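Local coordinates for protein carbonic anhydrase (PDB 6Y04) that probably catalyses the reversible hydration of carbon dioxide to hydrogencarbonate as a zinc-dependent beta-class carbonic anhydrase, at residues 89-94 and 159-164. Sequence-based numbering, arbitrary orientation.
Sequences QEIFIM and KNIPIH
Three main-chain hydrogen bonds join strand 90-96 to the start of the parallel strand 163-168, the first of them to Pro162 just before it. Ile91 N donates to Pro162 O at 2.9 Å and Ile91 O accepts His164 N at 2.8 Å, both running nearly along the C=O axis; Ile93 N then reaches His164 O at 2.8 Å from above the carbonyl plane. On the sheet face carrying Phe92 and His164, the two side chains lie side by side, each with CG anti to its carbonyl carbon. Their rings form an offset stack with planes 29° apart, and His164 CD2 sits over one phenyl face, 3.4 Å from Phe92 CE2, displaced toward the rim. This places the imidazole NE2 beside the extended side chain of Glu90, where it donates to the anti lone pair of Glu90 OE1 at 3.0 Å in a bent bond (142° at the hydrogen), the oxygen tilted 26° out of the ring plane. The Glu90 side chain also crosses Pro162 obliquely, CG against CG. The other face is aliphatic: Ile93 CD1 meets Ile163 CG2 at 3.6 Å, and Ile91 CD1 packs on Ile161 CG2, under helices 140-152 and 74-85. Further out, Tyr182 OH bonds the same OE1 and its ring meets His164 edge-to-face, while Gly181 N pairs with His164 ND1; Ile7 of the second subunit packs on Phe92. The contact thus ties the middle strand of the sheet to its neighbour 163-168; the Ile93 side chain lies about 11 Å from the zinc ion. With ND1 facing an N-H and NE2 donating to a carboxylate, the imidazole is probably neutral, its proton on NE2, and held against rotation by both bonds.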
# COMPACT_ATOMS: atom_id res chain seq x y z
N GLN A 89 2.43 -12.94 12.08
CA GLN A 89 3.19 -13.05 13.32
C GLN A 89 4.41 -12.12 13.31
O GLN A 89 5.02 -11.94 14.36
CB GLN A 89 3.68 -14.48 13.54
CG GLN A 89 2.56 -15.51 13.62
CD GLN A 89 3.12 -16.90 13.49
OE1 GLN A 89 4.29 -17.10 13.16
NE2 GLN A 89 2.29 -17.90 13.74
N GLU A 90 4.77 -11.57 12.14
CA GLU A 90 5.96 -10.74 12.01
C GLU A 90 5.68 -9.59 11.04
O GLU A 90 5.02 -9.78 10.02
CB GLU A 90 7.15 -11.57 11.51
CG GLU A 90 7.66 -12.58 12.52
CD GLU A 90 8.96 -13.29 12.15
OE1 GLU A 90 9.92 -12.59 11.79
OE2 GLU A 90 9.00 -14.54 12.21
N ILE A 91 6.20 -8.41 11.38
CA ILE A 91 6.05 -7.25 10.51
C ILE A 91 7.43 -6.78 10.08
O ILE A 91 8.30 -6.55 10.91
CB ILE A 91 5.24 -6.13 11.19
CG1 ILE A 91 3.83 -6.57 11.59
CG2 ILE A 91 5.21 -4.87 10.33
CD1 ILE A 91 3.13 -5.61 12.53
N PHE A 92 7.61 -6.62 8.76
CA PHE A 92 8.81 -6.02 8.20
C PHE A 92 8.46 -4.67 7.59
O PHE A 92 7.63 -4.59 6.68
CB PHE A 92 9.40 -6.92 7.12
CG PHE A 92 9.86 -8.26 7.61
CD1 PHE A 92 8.94 -9.28 7.87
CD2 PHE A 92 11.21 -8.51 7.83
CE1 PHE A 92 9.36 -10.51 8.34
CE2 PHE A 92 11.63 -9.75 8.29
CZ PHE A 92 10.71 -10.75 8.55
N ILE A 93 9.09 -3.61 8.11
CA ILE A 93 8.97 -2.29 7.51
C ILE A 93 10.21 -2.00 6.67
O ILE A 93 11.33 -1.96 7.19
CB ILE A 93 8.69 -1.22 8.59
CG1 ILE A 93 7.35 -1.51 9.27
CG2 ILE A 93 8.73 0.18 7.99
CD1 ILE A 93 7.30 -1.03 10.70
N MET A 94 10.00 -1.79 5.37
CA MET A 94 11.10 -1.73 4.41
C MET A 94 11.06 -0.41 3.63
O MET A 94 10.26 -0.25 2.71
CB MET A 94 11.05 -2.92 3.45
CG MET A 94 12.15 -2.88 2.42
SD MET A 94 12.36 -4.45 1.58
CE MET A 94 10.85 -4.51 0.62
N LYS A 159 2.79 -7.33 21.99
CA LYS A 159 4.21 -7.23 22.28
C LYS A 159 4.98 -8.41 21.68
O LYS A 159 6.19 -8.32 21.48
CB LYS A 159 4.44 -7.10 23.79
CG LYS A 159 3.79 -5.87 24.42
CD LYS A 159 4.27 -4.56 23.82
CE LYS A 159 3.84 -3.33 24.58
NZ LYS A 159 4.52 -2.12 24.06
N ASN A 160 4.26 -9.49 21.38
CA ASN A 160 4.89 -10.72 20.93
C ASN A 160 5.00 -10.76 19.41
O ASN A 160 5.36 -11.80 18.85
CB ASN A 160 4.17 -11.96 21.49
CG ASN A 160 2.81 -12.20 20.86
OD1 ASN A 160 2.04 -11.28 20.66
ND2 ASN A 160 2.51 -13.45 20.55
N ILE A 161 4.66 -9.66 18.73
CA ILE A 161 4.79 -9.60 17.28
C ILE A 161 6.05 -8.80 16.95
O ILE A 161 6.07 -7.58 17.10
CB ILE A 161 3.53 -8.97 16.62
CG1 ILE A 161 2.24 -9.74 16.91
CG2 ILE A 161 3.74 -8.70 15.13
CD1 ILE A 161 2.09 -11.06 16.18
N PRO A 162 7.16 -9.45 16.53
CA PRO A 162 8.36 -8.72 16.11
C PRO A 162 8.13 -7.72 14.98
O PRO A 162 7.38 -7.99 14.04
CB PRO A 162 9.34 -9.82 15.67
CG PRO A 162 8.49 -11.07 15.51
CD PRO A 162 7.33 -10.91 16.46
N ILE A 163 8.78 -6.55 15.10
CA ILE A 163 8.77 -5.54 14.06
C ILE A 163 10.20 -5.24 13.63
O ILE A 163 10.99 -4.69 14.41
CB ILE A 163 8.04 -4.27 14.53
CG1 ILE A 163 6.65 -4.61 15.08
CG2 ILE A 163 7.96 -3.26 13.40
CD1 ILE A 163 6.20 -3.69 16.17
N HIS A 164 10.49 -5.59 12.37
CA HIS A 164 11.81 -5.43 11.78
C HIS A 164 11.85 -4.21 10.87
O HIS A 164 10.83 -3.76 10.36
CB HIS A 164 12.23 -6.69 10.99
CG HIS A 164 11.86 -7.97 11.65
ND1 HIS A 164 12.65 -8.54 12.62
CD2 HIS A 164 10.81 -8.79 11.49
CE1 HIS A 164 12.09 -9.66 13.03
NE2 HIS A 164 10.95 -9.83 12.36